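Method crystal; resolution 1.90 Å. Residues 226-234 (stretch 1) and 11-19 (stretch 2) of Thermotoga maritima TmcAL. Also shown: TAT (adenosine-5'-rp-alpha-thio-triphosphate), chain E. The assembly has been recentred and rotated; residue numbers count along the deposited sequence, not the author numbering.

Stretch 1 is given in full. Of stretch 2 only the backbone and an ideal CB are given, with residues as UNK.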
ATOM      1  N   ARG A 226      30.111  -1.226 -18.653  1.00 33.17           N
ATOM      2  CA  ARG A 226      30.546  -2.238 -19.605  1.00 31.85           C
ATOM      3  C   ARG A 226      31.883  -2.852 -19.185  1.00 33.24           C
ATOM      4  O   ARG A 226      32.063  -4.065 -19.280  1.00 32.67           O
ATOM      5  CB  ARG A 226      30.653  -1.650 -21.017  1.00 33.60           C
ATOM      6  CG  ARG A 226      31.076  -2.678 -22.070  1.00 40.25           C
ATOM      7  CD  ARG A 226      30.525  -2.359 -23.463  1.00 53.32           C
ATOM      8  NE  ARG A 226      30.988  -1.073 -23.974  1.00 65.51           N
ATOM      9  CZ  ARG A 226      31.990  -0.924 -24.833  1.00 81.93           C
ATOM     10  NH1 ARG A 226      32.644  -1.986 -25.288  1.00 89.30           N
ATOM     11  NH2 ARG A 226      32.343   0.287 -25.245  1.00 85.36           N
ATOM     12  N   ASP A 227      32.812  -2.021 -18.710  1.00 29.60           N
ATOM     13  CA  ASP A 227      34.109  -2.520 -18.233  1.00 32.55           C
ATOM     14  C   ASP A 227      34.015  -3.450 -17.015  1.00 36.02           C
ATOM     15  O   ASP A 227      34.954  -4.198 -16.725  1.00 36.14           O
ATOM     16  CB  ASP A 227      35.038  -1.361 -17.880  1.00 37.30           C
ATOM     17  CG  ASP A 227      35.439  -0.549 -19.084  1.00 46.41           C
ATOM     18  OD1 ASP A 227      35.367  -1.079 -20.216  1.00 45.05           O
ATOM     19  OD2 ASP A 227      35.828   0.623 -18.892  1.00 55.10           O
ATOM     20  N   SER A 228      32.900  -3.378 -16.297  1.00 27.32           N
ATOM     21  CA  SER A 228      32.698  -4.160 -15.074  1.00 30.82           C
ATOM     22  C   SER A 228      31.964  -5.483 -15.260  1.00 28.27           C
ATOM     23  O   SER A 228      31.877  -6.284 -14.321  1.00 23.80           O
ATOM     24  CB  SER A 228      31.921  -3.318 -14.056  1.00 32.54           C
ATOM     25  OG  SER A 228      32.572  -2.082 -13.824  1.00 36.41           O
ATOM     26  N   LEU A 229      31.397  -5.700 -16.445  1.00 23.49           N
ATOM     27  CA  LEU A 229      30.515  -6.855 -16.659  1.00 20.77           C
ATOM     28  C   LEU A 229      31.008  -7.715 -17.808  1.00 27.64           C
ATOM     29  O   LEU A 229      31.623  -7.212 -18.746  1.00 26.31           O
ATOM     30  CB  LEU A 229      29.074  -6.420 -16.966  1.00 22.70           C
ATOM     31  CG  LEU A 229      28.329  -5.416 -16.089  1.00 26.12           C
ATOM     32  CD1 LEU A 229      26.894  -5.256 -16.617  1.00 25.63           C
ATOM     33  CD2 LEU A 229      28.327  -5.822 -14.625  1.00 21.34           C
ATOM     34  N   PRO A 230      30.738  -9.018 -17.739  1.00 26.59           N
ATOM     35  CA  PRO A 230      30.955  -9.855 -18.922  1.00 26.89           C
ATOM     36  C   PRO A 230      30.055  -9.372 -20.070  1.00 26.12           C
ATOM     37  O   PRO A 230      28.983  -8.810 -19.819  1.00 23.76           O
ATOM     38  CB  PRO A 230      30.554 -11.256 -18.454  1.00 27.57           C
ATOM     39  CG  PRO A 230      30.638 -11.214 -16.963  1.00 28.29           C
ATOM     40  CD  PRO A 230      30.267  -9.796 -16.578  1.00 23.28           C
ATOM     41  N   GLU A 231      30.478  -9.603 -21.304  1.00 30.54           N
ATOM     42  CA  GLU A 231      29.740  -9.131 -22.476  1.00 32.58           C
ATOM     43  C   GLU A 231      28.273  -9.570 -22.493  1.00 25.73           C
ATOM     44  O   GLU A 231      27.372  -8.755 -22.725  1.00 28.32           O
ATOM     45  CB  GLU A 231      30.438  -9.612 -23.749  1.00 33.28           C
ATOM     46  CG  GLU A 231      29.884  -8.992 -25.017  1.00 45.42           C
ATOM     47  CD  GLU A 231      30.679  -9.389 -26.248  1.00 56.48           C
ATOM     48  OE1 GLU A 231      31.572 -10.259 -26.131  1.00 52.15           O
ATOM     49  OE2 GLU A 231      30.411  -8.823 -27.330  1.00 63.64           O
ATOM     50  N   ASP A 232      28.007 -10.847 -22.231  1.00 26.01           N
ATOM     51  CA  ASP A 232      26.615 -11.301 -22.276  1.00 27.55           C
ATOM     52  C   ASP A 232      25.775 -10.662 -21.180  1.00 27.14           C
ATOM     53  O   ASP A 232      24.557 -10.480 -21.342  1.00 21.73           O
ATOM     54  CB  ASP A 232      26.514 -12.820 -22.163  1.00 26.77           C
ATOM     55  CG  ASP A 232      26.945 -13.537 -23.431  1.00 37.93           C
ATOM     56  OD1 ASP A 232      26.986 -12.906 -24.509  1.00 43.42           O
ATOM     57  OD2 ASP A 232      27.240 -14.743 -23.346  1.00 41.05           O
ATOM     58  N   SER A 233      26.406 -10.329 -20.057  1.00 25.67           N
ATOM     59  CA  SER A 233      25.676  -9.699 -18.966  1.00 22.76           C
ATOM     60  C   SER A 233      25.305  -8.277 -19.363  1.00 22.89           C
ATOM     61  O   SER A 233      24.168  -7.852 -19.198  1.00 20.68           O
ATOM     62  CB  SER A 233      26.512  -9.701 -17.679  1.00 24.78           C
ATOM     63  OG  SER A 233      25.847  -8.991 -16.656  1.00 21.34           O
ATOM     64  N   PHE A 234      26.279  -7.546 -19.901  1.00 24.50           N
ATOM     65  CA  PHE A 234      26.035  -6.185 -20.364  1.00 26.97           C
ATOM     66  C   PHE A 234      24.983  -6.162 -21.476  1.00 25.85           C
ATOM     67  O   PHE A 234      24.134  -5.273 -21.523  1.00 27.08           O
ATOM     68  CB  PHE A 234      27.335  -5.543 -20.865  1.00 24.51           C
ATOM     69  CG  PHE A 234      27.185  -4.085 -21.215  1.00 32.28           C
ATOM     70  CD1 PHE A 234      27.002  -3.136 -20.215  1.00 25.98           C
ATOM     71  CD2 PHE A 234      27.193  -3.664 -22.536  1.00 31.62           C
ATOM     72  CE1 PHE A 234      26.853  -1.792 -20.525  1.00 32.51           C
ATOM     73  CE2 PHE A 234      27.034  -2.316 -22.853  1.00 30.67           C
ATOM     74  CZ  PHE A 234      26.868  -1.382 -21.847  1.00 28.34           C
ATOM     75  N   UNK A  11      23.338  -9.059  -9.048  1.00 19.37           N
ATOM     76  CA  UNK A  11      22.583  -7.807  -9.112  1.00 24.02           C
ATOM     77  C   UNK A  11      23.456  -6.591  -9.392  1.00 22.50           C
ATOM     78  O   UNK A  11      23.586  -5.719  -8.532  1.00 23.25           O
ATOM     79  CB  UNK A  11      21.826  -7.593  -7.799  1.00 24.02           C
ATOM     80  N   UNK A  12      24.052  -6.508 -10.595  1.00 21.78           N
ATOM     81  CA  UNK A  12      24.010  -7.417 -11.749  1.00 18.31           C
ATOM     82  C   UNK A  12      25.132  -8.481 -11.762  1.00 25.01           C
ATOM     83  O   UNK A  12      26.033  -8.449 -10.909  1.00 20.40           O
ATOM     84  CB  UNK A  12      24.089  -6.592 -13.035  1.00 18.31           C
ATOM     85  N   UNK A  13      25.113  -9.375 -12.759  1.00 22.04           N
ATOM     86  CA  UNK A  13      26.184 -10.373 -12.887  1.00 21.02           C
ATOM     87  C   UNK A  13      27.402  -9.632 -13.376  1.00 25.63           C
ATOM     88  O   UNK A  13      27.378  -9.085 -14.476  1.00 19.48           O
ATOM     89  CB  UNK A  13      25.807 -11.515 -13.833  1.00 21.02           C
ATOM     90  N   UNK A  14      28.482  -9.634 -12.592  1.00 23.28           N
ATOM     91  CA  UNK A  14      29.641  -8.841 -12.976  1.00 17.82           C
ATOM     92  C   UNK A  14      30.890  -9.706 -13.075  1.00 18.43           C
ATOM     93  O   UNK A  14      30.822 -10.926 -13.009  1.00 19.67           O
ATOM     94  CB  UNK A  14      29.864  -7.706 -11.975  1.00 17.82           C
ATOM     95  N   UNK A  15      32.026  -9.064 -13.294  1.00 18.95           N
ATOM     96  CA  UNK A  15      33.266  -9.811 -13.484  1.00 21.38           C
ATOM     97  C   UNK A  15      33.670 -10.632 -12.257  1.00 30.31           C
ATOM     98  O   UNK A  15      34.230 -11.721 -12.390  1.00 28.31           O
ATOM     99  CB  UNK A  15      34.396  -8.844 -13.844  1.00 21.38           C
ATOM    100  N   UNK A  16      33.381 -10.111 -11.068  1.00 24.89           N
ATOM    101  CA  UNK A  16      33.656 -10.838  -9.841  1.00 22.66           C
ATOM    102  C   UNK A  16      32.849 -12.116  -9.789  1.00 27.53           C
ATOM    103  O   UNK A  16      33.323 -13.167  -9.347  1.00 23.04           O
ATOM    104  CB  UNK A  16      33.355  -9.969  -8.618  1.00 22.66           C
ATOM    105  N   UNK A  17      31.605 -12.031 -10.240  1.00 21.59           N
ATOM    106  CA  UNK A  17      30.749 -13.208 -10.279  1.00 23.13           C
ATOM    107  C   UNK A  17      31.265 -14.240 -11.275  1.00 23.53           C
ATOM    108  O   UNK A  17      31.181 -15.439 -11.029  1.00 20.43           O
ATOM    109  CB  UNK A  17      29.315 -12.808 -10.633  1.00 23.13           C
ATOM    110  N   UNK A  18      31.786 -13.778 -12.407  1.00 19.11           N
ATOM    111  CA  UNK A  18      32.331 -14.700 -13.397  1.00 19.33           C
ATOM    112  C   UNK A  18      33.553 -15.405 -12.792  1.00 23.57           C
ATOM    113  O   UNK A  18      33.765 -16.598 -12.981  1.00 25.26           O
ATOM    114  CB  UNK A  18      32.702 -13.964 -14.686  1.00 19.33           C
ATOM    115  N   UNK A  19      34.344 -14.632 -12.063  1.00 24.41           N
ATOM    116  CA  UNK A  19      35.543 -15.122 -11.397  1.00 23.16           C
ATOM    117  C   UNK A  19      35.214 -16.240 -10.416  1.00 24.95           C
ATOM    118  O   UNK A  19      35.847 -17.292 -10.445  1.00 24.67           O
ATOM    119  CB  UNK A  19      36.252 -13.977 -10.670  1.00 23.16           C
TER
HETATM  120  N1  TAT E1001      35.738 -12.385  -6.233  1.00 28.55           N
HETATM  121  C2  TAT E1001      35.405 -13.659  -5.952  1.00 34.70           C
HETATM  122  N3  TAT E1001      34.143 -14.063  -5.722  1.00 26.98           N
HETATM  123  C4  TAT E1001      33.118 -13.178  -5.767  1.00 27.16           C
HETATM  124  C5  TAT E1001      33.396 -11.775  -6.086  1.00 26.03           C
HETATM  125  C6  TAT E1001      34.812 -11.408  -6.319  1.00 31.15           C
HETATM  126  N6  TAT E1001      35.163 -10.133  -6.614  1.00 28.54           N
HETATM  127  N7  TAT E1001      32.210 -11.130  -6.075  1.00 26.40           N
HETATM  128  C8  TAT E1001      31.246 -12.043  -5.784  1.00 24.55           C
HETATM  129  N9  TAT E1001      31.795 -13.261  -5.603  1.00 24.46           N
HETATM  130  PA  TAT E1001      26.396 -12.626  -5.059  1.00 28.39           P
HETATM  131  PB  TAT E1001      27.867 -10.515  -3.637  1.00 30.16           P
HETATM  132  PG  TAT E1001      28.994  -7.915  -4.206  1.00 31.84           P
HETATM  133  C1' TAT E1001      31.065 -14.500  -5.256  1.00 22.95           C
HETATM  134  O1A TAT E1001      29.697  -7.440  -5.466  1.00 22.08           O
HETATM  135  O1B TAT E1001      27.041  -9.848  -2.578  1.00 30.80           O
HETATM  136  S1G TAT E1001      25.655 -13.481  -3.477  1.00 25.90           S
HETATM  137  C2' TAT E1001      30.306 -14.307  -3.944  1.00 23.37           C
HETATM  138  O2' TAT E1001      31.162 -14.428  -2.808  1.00 23.77           O
HETATM  139  O2A TAT E1001      25.520 -12.538  -6.297  1.00 26.72           O
HETATM  140  O2B TAT E1001      28.954 -11.474  -3.225  1.00 31.16           O
HETATM  141  O2G TAT E1001      27.738  -7.121  -3.902  1.00 27.29           O
HETATM  142  C3' TAT E1001      29.258 -15.395  -4.035  1.00 25.16           C
HETATM  143  O3' TAT E1001      29.781 -16.657  -3.579  1.00 21.31           O
HETATM  144  O3A TAT E1001      26.884 -11.114  -4.768  1.00 30.75           O
HETATM  145  O3B TAT E1001      28.494  -9.392  -4.624  1.00 30.60           O
HETATM  146  O3G TAT E1001      29.869  -8.138  -2.997  1.00 31.46           O
HETATM  147  C4' TAT E1001      28.981 -15.476  -5.533  1.00 27.29           C
HETATM  148  O4' TAT E1001      30.057 -14.817  -6.210  1.00 22.68           O
HETATM  149  C5' TAT E1001      27.669 -14.778  -5.909  1.00 20.23           C
HETATM  150  O5' TAT E1001      27.734 -13.426  -5.454  1.00 24.99           O

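Position 11 lies beyond the reach of stretch 1, so the visible atoms hardly restrict the choice. The residue is N11, whose side-chain amide is hydrogen-bonded elsewhere in the structure.

At position 12 the CA-to-CB bond points toward stretch 1, with the ideal CB 4.6 Å from L229 CD2 and 4.7 Å from S233 OG. A compact apolar residue would suit the leucine methyl, and the cis peptide bond before the position strongly favours proline. P12 is deposited, and its CG packs 3.8 Å from L229 CD2.

Position 13 directs its CB sideways, 3.8 Å from S233 OG, but S233 OG donates to the backbone O of position 13 at 2.7 Å. Any side chain leaves that bond available, and a large apolar or aromatic one could also reach the ring of P230. F13 does so, its CD1 lying 3.9 Å from P230 CG, which sits at the edge of the aromatic ring.

Position 14 precedes a helix, where Ser, Thr, Asp or Asn would be common caps. Its CB points sideways, 3.4 Å from S228 O and 3.6 Å from L229 CD2, while the triphosphate of TAT offers acceptors to a longer donor such as lysine, arginine or histidine. In H14 the end of the side chain leads away from stretch 1, and NE2 donates to TAT O1A at 3.0 Å.

Position 15 opens the helix, and its backbone N donates to S228 O at 3.0 Å. The CB points sideways, 3.6 Å from S228 O. A side chain with a donor amide, such as Asn or perhaps Gln, can reach toward D227 O; Ser is too short to reach it and could at most address S228 O. N15 turns its end nearer: ND2 makes a weak hydrogen bond to D227 O at 3.2 Å, while OD1 lies 3.2 Å from P230 N, which has no hydrogen to share.

At position 16 an ideal CB would clash with TAT N6 at 2.7 Å, which calls for glycine, and G16 is found.

Position 17 points toward stretch 1 but does not touch it; a donor reaching the phosphates would suit. H17 NE2 donates to TAT O3A at 3.2 Å, and ND1 accepts from H14 N at 3.0 Å.

Position 18 points toward P230, favouring an apolar residue such as Leu, Ile or Met. L18 packs there, with CB 4.1 Å and CD2 4.2 Å from P230 CG.

Position 19 is out of reach of stretch 1, but its CB lies near the adenine of TAT, so an apolar or aromatic side chain, among others, could pack there; Y19 places CD2 3.7 Å from TAT C2.

Stretch 2 (11-19) NPFHNGHLY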
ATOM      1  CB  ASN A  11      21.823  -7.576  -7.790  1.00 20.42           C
ATOM      2  CG  ASN A  11      20.856  -6.389  -7.861  1.00 22.41           C
ATOM      3  OD1 ASN A  11      20.464  -5.956  -8.938  1.00 23.57           O
ATOM      4  ND2 ASN A  11      20.493  -5.851  -6.705  1.00 24.11           N
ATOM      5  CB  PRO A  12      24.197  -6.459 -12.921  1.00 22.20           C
ATOM      6  CG  PRO A  12      25.252  -5.507 -12.369  1.00 21.21           C
ATOM      7  CD  PRO A  12      24.852  -5.300 -10.898  1.00 18.33           C
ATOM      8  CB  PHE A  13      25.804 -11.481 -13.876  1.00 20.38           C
ATOM      9  CG  PHE A  13      26.755 -12.652 -13.887  1.00 19.13           C
ATOM     10  CD1 PHE A  13      28.052 -12.515 -14.375  1.00 22.90           C
ATOM     11  CD2 PHE A  13      26.348 -13.889 -13.418  1.00 21.60           C
ATOM     12  CE1 PHE A  13      28.928 -13.594 -14.388  1.00 22.72           C
ATOM     13  CE2 PHE A  13      27.224 -14.974 -13.425  1.00 24.80           C
ATOM     14  CZ  PHE A  13      28.510 -14.819 -13.896  1.00 19.67           C
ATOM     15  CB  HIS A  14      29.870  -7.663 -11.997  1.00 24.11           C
ATOM     16  CG  HIS A  14      29.947  -8.049 -10.547  1.00 24.28           C
ATOM     17  ND1 HIS A  14      30.722  -9.095 -10.086  1.00 24.62           N
ATOM     18  CD2 HIS A  14      29.363  -7.504  -9.449  1.00 23.50           C
ATOM     19  CE1 HIS A  14      30.608  -9.178  -8.769  1.00 27.26           C
ATOM     20  NE2 HIS A  14      29.790  -8.222  -8.359  1.00 24.84           N
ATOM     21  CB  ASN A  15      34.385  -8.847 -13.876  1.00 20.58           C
ATOM     22  CG  ASN A  15      34.186  -8.276 -15.262  1.00 29.46           C
ATOM     23  OD1 ASN A  15      33.456  -8.853 -16.079  1.00 31.20           O
ATOM     24  ND2 ASN A  15      34.833  -7.144 -15.545  1.00 26.30           N
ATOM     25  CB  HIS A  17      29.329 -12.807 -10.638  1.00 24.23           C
ATOM     26  CG  HIS A  17      28.659 -11.975  -9.595  1.00 22.53           C
ATOM     27  ND1 HIS A  17      27.885 -10.874  -9.905  1.00 21.64           N
ATOM     28  CD2 HIS A  17      28.641 -12.081  -8.246  1.00 19.88           C
ATOM     29  CE1 HIS A  17      27.416 -10.343  -8.791  1.00 24.46           C
ATOM     30  NE2 HIS A  17      27.861 -11.054  -7.769  1.00 25.96           N
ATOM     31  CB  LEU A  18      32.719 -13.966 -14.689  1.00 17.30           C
ATOM     32  CG  LEU A  18      33.304 -14.891 -15.775  1.00 26.17           C
ATOM     33  CD1 LEU A  18      32.349 -16.047 -16.076  1.00 28.68           C
ATOM     34  CD2 LEU A  18      33.646 -14.133 -17.049  1.00 24.35           C
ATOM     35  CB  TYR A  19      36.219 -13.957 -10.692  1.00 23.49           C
ATOM     36  CG  TYR A  19      37.602 -14.212 -10.132  1.00 23.24           C
ATOM     37  CD1 TYR A  19      38.715 -14.283 -10.965  1.00 27.15           C
ATOM     38  CD2 TYR A  19      37.795 -14.317  -8.763  1.00 23.63           C
ATOM     39  CE1 TYR A  19      39.982 -14.474 -10.447  1.00 27.49           C
ATOM     40  CE2 TYR A  19      39.067 -14.498  -8.230  1.00 21.57           C
ATOM     41  CZ  TYR A  19      40.150 -14.583  -9.076  1.00 32.84           C
ATOM     42  OH  TYR A  19      41.407 -14.755  -8.537  1.00 28.18           O
TER
HETATM   43  O   HOH W   1      34.400  -6.469 -18.939  1.00 42.95           O
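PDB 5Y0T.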